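Local coordinates for PbSGBP-B lipoprotein (Prevotella bryantii B14, PDB 6D2Y) that probably binds polysaccharides at the bacterial cell surface as a lipoprotein of a polysaccharide utilization locus, and carries a bound magnesium ion, at residues T190-V202 with N211-L223. Sequence-based numbering, arbitrary orientation.
Sequences TMPEDMPQHEDIV and NAPFQYMDNRGML
Met-191 and Met-195, both selenomethionines, lay their selenium atoms over the same face of the Tyr-216 ring, a double Met-aromatic contact in which each SE stands 4.2 Å from the ring centroid. Met-195 SE sits above the CG end, whereas Met-191 approaches the phenol end and turns its CE onto CE1 of Tyr-216 (3.6 Å). CG of Met-217 covers the opposite face, and Gln-197 CG packs 3.3 Å from that same carbon. With Tyr-216 CG anti to the backbone N (chi1 -176°), the ring reaches across to the loop 191-197, and its hydroxyl is hydrogen-bonded to Ala-143 O. A second apolar patch forms where Ile-201 sets its CB against Ala-212 CB and brings CD1 to the edge of the Phe-214 ring, 4.1 Å from Phe-214 CD1.

Among the polar side chains, the His-198 ring crosses Asn-219 with ring and amide planes 17° apart; a water in the ring plane, at its edge, joins His-198 NE2 to Met-217 O. The extended Gln-215 packs its CG against Glu-199 O (3.2 Å).

Two backbone hydrogen bonds tie the segments together, both nearly straight: Ala-212 N to Ile-201 O (2.7 Å) and His-198 N to Tyr-216 O (2.9 Å). Between them the direct pairing lapses as the chain turns a corner at Pro-213, and water takes over. One molecule joins Ile-201 N to the carbonyls of Ala-212 and Phe-214; another links Pro-196 O, Glu-199 N and Tyr-216 N.

At the end of the type II turn 215-218, Asp-218 is gripped side-on by Arg-220 and accepts its backbone N in an Asx turn.

The hairpin 200-205/208-215 belongs to the immunoglobulin-like IPT/TIG fold; the chain leaves it through a turn-rich, water-bridged connection toward strand 222-224, in a region resembling this family's xyloglucan-binding domains and probably glycan-binding.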
ATOM      1  N   THR A 190       9.537  15.447  -8.659  1.00 61.31           N
ATOM      2  CA  THR A 190      10.196  14.986  -9.873  1.00 62.42           C
ATOM      3  C   THR A 190      11.452  14.215  -9.481  1.00 61.49           C
ATOM      4  O   THR A 190      12.348  14.770  -8.833  1.00 69.13           O
ATOM      5  CB  THR A 190      10.541  16.161 -10.791  1.00 62.90           C
ATOM      6  OG1 THR A 190       9.348  16.873 -11.138  1.00 56.68           O
ATOM      7  CG2 THR A 190      11.195  15.661 -12.069  1.00 64.07           C
HETATM    8  N   MSE A 191      11.513  12.945  -9.875  1.00 60.45           N
HETATM    9  CA  MSE A 191      12.579  12.024  -9.477  1.00 52.80           C
HETATM   10  C   MSE A 191      13.960  12.521  -9.905  1.00 57.27           C
HETATM   11  O   MSE A 191      14.230  12.640 -11.096  1.00 61.99           O
HETATM   12  CB  MSE A 191      12.310  10.646 -10.078  1.00 58.36           C
HETATM   13  CG  MSE A 191      13.433   9.625  -9.959  1.00 64.43           C
HETATM   14 SE   MSE A 191      13.963   9.362  -8.110  0.68 66.04          SE
HETATM   15  CE  MSE A 191      12.304   8.613  -7.420  1.00 53.05           C
ATOM     16  N   PRO A 192      14.834  12.805  -8.940  1.00 57.64           N
ATOM     17  CA  PRO A 192      16.215  13.172  -9.280  1.00 57.95           C
ATOM     18  C   PRO A 192      16.943  12.023  -9.958  1.00 67.45           C
ATOM     19  O   PRO A 192      16.493  10.875  -9.984  1.00 71.20           O
ATOM     20  CB  PRO A 192      16.847  13.515  -7.926  1.00 55.13           C
ATOM     21  CG  PRO A 192      15.701  13.799  -7.025  1.00 58.27           C
ATOM     22  CD  PRO A 192      14.565  12.944  -7.499  1.00 55.04           C
ATOM     23  N   GLU A 193      18.104  12.351 -10.520  1.00 76.13           N
ATOM     24  CA  GLU A 193      18.894  11.352 -11.223  1.00 82.34           C
ATOM     25  C   GLU A 193      19.658  10.433 -10.280  1.00 78.35           C
ATOM     26  O   GLU A 193      20.058   9.341 -10.695  1.00 81.46           O
ATOM     27  CB  GLU A 193      19.883  12.029 -12.174  1.00 92.99           C
ATOM     28  CG  GLU A 193      19.268  12.517 -13.477  1.00101.57           C
ATOM     29  CD  GLU A 193      19.770  11.748 -14.686  1.00108.34           C
ATOM     30  OE1 GLU A 193      20.114  10.556 -14.538  1.00109.26           O
ATOM     31  OE2 GLU A 193      19.823  12.337 -15.787  1.00112.94           O
ATOM     32  N   ASP A 194      19.858  10.833  -9.027  1.00 78.52           N
ATOM     33  CA  ASP A 194      20.809  10.163  -8.149  1.00 77.53           C
ATOM     34  C   ASP A 194      20.196   9.835  -6.794  1.00 70.41           C
ATOM     35  O   ASP A 194      20.875   9.885  -5.764  1.00 71.61           O
ATOM     36  CB  ASP A 194      22.063  11.016  -7.971  1.00 81.38           C
ATOM     37  CG  ASP A 194      21.777  12.332  -7.268  1.00 84.44           C
ATOM     38  OD1 ASP A 194      20.656  12.862  -7.429  1.00 84.47           O
ATOM     39  OD2 ASP A 194      22.670  12.837  -6.555  1.00 87.13           O
HETATM   40  N   MSE A 195      18.914   9.487  -6.753  1.00 62.57           N
HETATM   41  CA  MSE A 195      18.338   9.085  -5.476  1.00 62.12           C
HETATM   42  C   MSE A 195      18.812   7.665  -5.177  1.00 60.68           C
HETATM   43  O   MSE A 195      18.761   6.796  -6.049  1.00 54.49           O
HETATM   44  CB  MSE A 195      16.805   9.171  -5.474  1.00 56.29           C
HETATM   45  CG  MSE A 195      16.162   8.383  -4.337  1.00 54.81           C
HETATM   46 SE   MSE A 195      14.224   8.170  -4.445  0.54 55.63          SE
HETATM   47  CE  MSE A 195      13.653   9.862  -3.701  1.00 57.75           C
ATOM     48  N   PRO A 196      19.308   7.450  -3.959  1.00 62.77           N
ATOM     49  CA  PRO A 196      19.846   6.134  -3.598  1.00 62.72           C
ATOM     50  C   PRO A 196      18.817   5.028  -3.759  1.00 59.51           C
ATOM     51  O   PRO A 196      17.648   5.177  -3.394  1.00 62.30           O
ATOM     52  CB  PRO A 196      20.253   6.310  -2.132  1.00 65.32           C
ATOM     53  CG  PRO A 196      20.513   7.770  -1.996  1.00 63.63           C
ATOM     54  CD  PRO A 196      19.532   8.452  -2.903  1.00 63.97           C
ATOM     55  N   GLN A 197      19.271   3.906  -4.302  1.00 61.98           N
ATOM     56  CA  GLN A 197      18.419   2.760  -4.566  1.00 60.82           C
ATOM     57  C   GLN A 197      18.530   1.749  -3.433  1.00 57.67           C
ATOM     58  O   GLN A 197      19.544   1.687  -2.729  1.00 63.39           O
ATOM     59  CB  GLN A 197      18.815   2.109  -5.889  1.00 57.88           C
ATOM     60  CG  GLN A 197      18.389   2.911  -7.093  1.00 60.96           C
ATOM     61  CD  GLN A 197      19.082   2.468  -8.360  1.00 63.28           C
ATOM     62  OE1 GLN A 197      19.312   1.279  -8.570  1.00 61.51           O
ATOM     63  NE2 GLN A 197      19.395   3.424  -9.230  1.00 60.06           N
ATOM     64  N   HIS A 198      17.464   0.963  -3.254  1.00 55.60           N
ATOM     65  CA  HIS A 198      17.448  -0.143  -2.295  1.00 58.04           C
ATOM     66  C   HIS A 198      17.797   0.329  -0.883  1.00 60.95           C
ATOM     67  O   HIS A 198      18.520  -0.343  -0.141  1.00 66.17           O
ATOM     68  CB  HIS A 198      18.389  -1.264  -2.738  1.00 57.74           C
ATOM     69  CG  HIS A 198      18.396  -1.500  -4.216  1.00 59.89           C
ATOM     70  ND1 HIS A 198      19.432  -1.093  -5.030  1.00 62.34           N
ATOM     71  CD2 HIS A 198      17.494  -2.101  -5.027  1.00 58.87           C
ATOM     72  CE1 HIS A 198      19.167  -1.435  -6.279  1.00 60.58           C
ATOM     73  NE2 HIS A 198      17.997  -2.047  -6.304  1.00 57.76           N
ATOM     74  N   GLU A 199      17.283   1.496  -0.507  1.00 55.21           N
ATOM     75  CA  GLU A 199      17.514   2.055   0.815  1.00 59.01           C
ATOM     76  C   GLU A 199      16.195   2.543   1.397  1.00 63.72           C
ATOM     77  O   GLU A 199      15.220   2.780   0.677  1.00 65.94           O
ATOM     78  CB  GLU A 199      18.537   3.197   0.773  1.00 65.82           C
ATOM     79  CG  GLU A 199      19.928   2.757   0.346  1.00 78.97           C
ATOM     80  CD  GLU A 199      20.990   3.121   1.363  1.00 95.67           C
ATOM     81  OE1 GLU A 199      21.669   4.153   1.172  1.00100.78           O
ATOM     82  OE2 GLU A 199      21.142   2.376   2.354  1.00100.20           O
ATOM     83  N   ASP A 200      16.179   2.690   2.718  1.00 63.30           N
ATOM     84  CA  ASP A 200      14.958   3.072   3.410  1.00 63.76           C
ATOM     85  C   ASP A 200      14.587   4.517   3.099  1.00 59.63           C
ATOM     86  O   ASP A 200      15.448   5.396   3.011  1.00 53.15           O
ATOM     87  CB  ASP A 200      15.123   2.877   4.918  1.00 73.43           C
ATOM     88  CG  ASP A 200      15.627   1.490   5.274  1.00 82.16           C
ATOM     89  OD1 ASP A 200      16.861   1.290   5.297  1.00 85.14           O
ATOM     90  OD2 ASP A 200      14.790   0.597   5.524  1.00 84.91           O
ATOM     91  N   ILE A 201      13.289   4.754   2.928  1.00 57.95           N
ATOM     92  CA  ILE A 201      12.747   6.074   2.637  1.00 58.16           C
ATOM     93  C   ILE A 201      11.952   6.537   3.847  1.00 62.19           C
ATOM     94  O   ILE A 201      11.055   5.827   4.319  1.00 65.84           O
ATOM     95  CB  ILE A 201      11.871   6.054   1.375  1.00 54.82           C
ATOM     96  CG1 ILE A 201      12.711   5.639   0.170  1.00 53.52           C
ATOM     97  CG2 ILE A 201      11.235   7.414   1.143  1.00 50.95           C
ATOM     98  CD1 ILE A 201      11.919   5.504  -1.088  1.00 56.02           C
ATOM     99  N   VAL A 202      12.279   7.724   4.348  1.00 60.84           N
ATOM    100  CA  VAL A 202      11.671   8.271   5.554  1.00 60.86           C
ATOM    101  C   VAL A 202      11.052   9.621   5.216  1.00 61.16           C
ATOM    102  O   VAL A 202      11.725  10.497   4.660  1.00 61.06           O
ATOM    103  CB  VAL A 202      12.699   8.408   6.692  1.00 59.43           C
ATOM    104  CG1 VAL A 202      12.059   9.044   7.916  1.00 57.25           C
ATOM    105  CG2 VAL A 202      13.293   7.048   7.035  1.00 61.96           C
ATOM    106  N   ASN A 211       8.918   5.396   8.429  1.00 66.06           N
ATOM    107  CA  ASN A 211       9.538   4.713   7.303  1.00 65.28           C
ATOM    108  C   ASN A 211       8.495   4.334   6.261  1.00 61.35           C
ATOM    109  O   ASN A 211       7.396   3.882   6.595  1.00 60.49           O
ATOM    110  CB  ASN A 211      10.275   3.458   7.774  1.00 65.01           C
ATOM    111  CG  ASN A 211      11.694   3.745   8.220  1.00 72.54           C
ATOM    112  OD1 ASN A 211      11.940   4.663   9.003  1.00 76.07           O
ATOM    113  ND2 ASN A 211      12.641   2.961   7.717  1.00 76.69           N
ATOM    114  N   ALA A 212       8.850   4.515   4.994  1.00 57.83           N
ATOM    115  CA  ALA A 212       7.980   4.114   3.905  1.00 51.91           C
ATOM    116  C   ALA A 212       8.037   2.599   3.710  1.00 56.23           C
ATOM    117  O   ALA A 212       9.088   1.982   3.899  1.00 60.55           O
ATOM    118  CB  ALA A 212       8.386   4.813   2.614  1.00 50.69           C
ATOM    119  N   PRO A 213       6.918   1.977   3.330  1.00 55.87           N
ATOM    120  CA  PRO A 213       6.925   0.525   3.105  1.00 55.84           C
ATOM    121  C   PRO A 213       7.439   0.147   1.727  1.00 55.65           C
ATOM    122  O   PRO A 213       6.935  -0.795   1.109  1.00 62.61           O
ATOM    123  CB  PRO A 213       5.451   0.144   3.274  1.00 52.81           C
ATOM    124  CG  PRO A 213       4.717   1.358   2.810  1.00 48.87           C
ATOM    125  CD  PRO A 213       5.563   2.546   3.215  1.00 55.97           C
ATOM    126  N   PHE A 214       8.436   0.875   1.232  1.00 53.26           N
ATOM    127  CA  PHE A 214       8.995   0.595  -0.082  1.00 50.01           C
ATOM    128  C   PHE A 214      10.365   1.244  -0.185  1.00 55.52           C
ATOM    129  O   PHE A 214      10.714   2.133   0.595  1.00 56.40           O
ATOM    130  CB  PHE A 214       8.077   1.093  -1.204  1.00 49.37           C
ATOM    131  CG  PHE A 214       7.501   2.464  -0.964  1.00 56.38           C
ATOM    132  CD1 PHE A 214       8.299   3.596  -1.038  1.00 54.40           C
ATOM    133  CD2 PHE A 214       6.157   2.620  -0.664  1.00 59.97           C
ATOM    134  CE1 PHE A 214       7.768   4.854  -0.817  1.00 49.32           C
ATOM    135  CE2 PHE A 214       5.621   3.875  -0.442  1.00 54.02           C
ATOM    136  CZ  PHE A 214       6.428   4.992  -0.520  1.00 50.45           C
ATOM    137  N   GLN A 215      11.133   0.784  -1.167  1.00 55.28           N
ATOM    138  CA  GLN A 215      12.437   1.346  -1.474  1.00 52.51           C
ATOM    139  C   GLN A 215      12.470   1.734  -2.946  1.00 50.29           C
ATOM    140  O   GLN A 215      11.664   1.263  -3.751  1.00 52.39           O
ATOM    141  CB  GLN A 215      13.572   0.359  -1.157  1.00 54.12           C
ATOM    142  CG  GLN A 215      13.670  -0.025   0.310  1.00 58.57           C
ATOM    143  CD  GLN A 215      14.799  -1.000   0.586  1.00 61.70           C
ATOM    144  OE1 GLN A 215      15.250  -1.717  -0.308  1.00 66.99           O
ATOM    145  NE2 GLN A 215      15.265  -1.028   1.828  1.00 64.11           N
ATOM    146  N   TYR A 216      13.412   2.606  -3.290  1.00 50.49           N
ATOM    147  CA  TYR A 216      13.580   3.010  -4.680  1.00 53.25           C
ATOM    148  C   TYR A 216      14.233   1.881  -5.471  1.00 51.82           C
ATOM    149  O   TYR A 216      15.251   1.334  -5.040  1.00 52.00           O
ATOM    150  CB  TYR A 216      14.440   4.270  -4.755  1.00 54.94           C
ATOM    151  CG  TYR A 216      14.582   4.810  -6.153  1.00 50.68           C
ATOM    152  CD1 TYR A 216      13.481   4.902  -6.994  1.00 45.71           C
ATOM    153  CD2 TYR A 216      15.819   5.200  -6.646  1.00 58.69           C
ATOM    154  CE1 TYR A 216      13.602   5.392  -8.276  1.00 51.08           C
ATOM    155  CE2 TYR A 216      15.951   5.688  -7.932  1.00 59.87           C
ATOM    156  CZ  TYR A 216      14.838   5.778  -8.743  1.00 59.02           C
ATOM    157  OH  TYR A 216      14.955   6.262 -10.026  1.00 65.25           O
HETATM  158  N   MSE A 217      13.664   1.542  -6.632  1.00 51.42           N
HETATM  159  CA  MSE A 217      14.098   0.368  -7.410  1.00 54.37           C
HETATM  160  C   MSE A 217      14.006  -0.893  -6.563  1.00 51.73           C
HETATM  161  O   MSE A 217      14.906  -1.722  -6.612  1.00 53.05           O
HETATM  162  CB  MSE A 217      15.543   0.505  -7.911  1.00 60.44           C
HETATM  163  CG  MSE A 217      15.860   1.702  -8.833  1.00 74.45           C
HETATM  164 SE   MSE A 217      15.201   1.745 -10.683  0.77 80.29          SE
HETATM  165  CE  MSE A 217      13.960   3.243 -10.781  1.00 79.76           C
ATOM    166  N   ASP A 218      12.927  -1.035  -5.795  1.00 48.53           N
ATOM    167  CA  ASP A 218      12.832  -2.107  -4.809  1.00 46.91           C
ATOM    168  C   ASP A 218      12.936  -3.477  -5.469  1.00 47.44           C
ATOM    169  O   ASP A 218      12.200  -3.783  -6.412  1.00 43.67           O
ATOM    170  CB  ASP A 218      11.515  -1.987  -4.045  1.00 48.63           C
ATOM    171  CG  ASP A 218      11.601  -2.536  -2.638  1.00 54.87           C
ATOM    172  OD1 ASP A 218      12.532  -3.319  -2.354  1.00 54.61           O
ATOM    173  OD2 ASP A 218      10.734  -2.176  -1.815  1.00 53.97           O
ATOM    174  N   ASN A 219      13.858  -4.308  -4.967  1.00 50.64           N
ATOM    175  CA  ASN A 219      14.002  -5.677  -5.452  1.00 49.56           C
ATOM    176  C   ASN A 219      13.978  -6.693  -4.315  1.00 58.69           C
ATOM    177  O   ASN A 219      14.390  -7.841  -4.508  1.00 61.46           O
ATOM    178  CB  ASN A 219      15.284  -5.837  -6.278  1.00 48.20           C
ATOM    179  CG  ASN A 219      16.536  -5.460  -5.506  1.00 60.59           C
ATOM    180  OD1 ASN A 219      16.494  -5.229  -4.298  1.00 62.17           O
ATOM    181  ND2 ASN A 219      17.664  -5.400  -6.207  1.00 66.07           N
ATOM    182  N   ARG A 220      13.514  -6.301  -3.132  1.00 57.47           N
ATOM    183  CA  ARG A 220      13.409  -7.247  -2.031  1.00 57.70           C
ATOM    184  C   ARG A 220      12.306  -8.262  -2.305  1.00 55.64           C
ATOM    185  O   ARG A 220      11.229  -7.915  -2.798  1.00 53.90           O
ATOM    186  CB  ARG A 220      13.147  -6.514  -0.713  1.00 55.04           C
ATOM    187  CG  ARG A 220      14.076  -5.331  -0.459  1.00 54.51           C
ATOM    188  CD  ARG A 220      13.655  -4.533   0.770  1.00 57.33           C
ATOM    189  NE  ARG A 220      12.426  -3.771   0.562  1.00 58.48           N
ATOM    190  CZ  ARG A 220      11.655  -3.324   1.546  1.00 57.63           C
ATOM    191  NH1 ARG A 220      11.979  -3.577   2.807  1.00 62.74           N
ATOM    192  NH2 ARG A 220      10.556  -2.631   1.274  1.00 55.62           N
ATOM    193  N   GLY A 221      12.581  -9.524  -1.981  1.00 58.15           N
ATOM    194  CA  GLY A 221      11.631 -10.587  -2.251  1.00 54.20           C
ATOM    195  C   GLY A 221      11.344 -10.765  -3.719  1.00 51.64           C
ATOM    196  O   GLY A 221      10.251 -11.204  -4.090  1.00 52.44           O
HETATM  197  N   MSE A 222      12.303 -10.411  -4.562  1.00 50.37           N
HETATM  198  CA  MSE A 222      12.184 -10.469  -6.012  1.00 50.37           C
HETATM  199  C   MSE A 222      11.894 -11.890  -6.555  1.00 55.96           C
HETATM  200  O   MSE A 222      12.646 -12.827  -6.294  1.00 55.51           O
HETATM  201  CB  MSE A 222      13.465  -9.892  -6.636  1.00 48.61           C
HETATM  202  CG  MSE A 222      13.281  -9.654  -8.096  1.00 61.85           C
HETATM  203 SE   MSE A 222      12.202  -8.061  -8.372  0.74 73.34          SE
HETATM  204  CE  MSE A 222      10.784  -8.976  -9.248  1.00 33.63           C
ATOM    205  N   LEU A 223      10.788 -12.054  -7.286  1.00 53.85           N
ATOM    206  CA  LEU A 223      10.422 -13.344  -7.866  1.00 52.68           C
ATOM    207  C   LEU A 223      10.537 -13.375  -9.383  1.00 51.97           C
ATOM    208  O   LEU A 223      11.132 -14.307  -9.940  1.00 52.66           O
ATOM    209  CB  LEU A 223       8.996 -13.744  -7.455  1.00 53.91           C
ATOM    210  CG  LEU A 223       8.665 -13.671  -5.962  1.00 50.54           C
ATOM    211  CD1 LEU A 223       7.233 -13.218  -5.750  1.00 51.67           C
ATOM    212  CD2 LEU A 223       8.906 -15.014  -5.300  1.00 47.27           C
TER
HETATM  213  O   HOH W   1      15.928   3.656  -1.928  1.00 51.56           O
HETATM  214  O   HOH W   2      16.467  -2.499  -8.336  1.00 54.82           O
HETATM  215  O   HOH W   3      11.536   2.416   3.560  1.00 60.87           O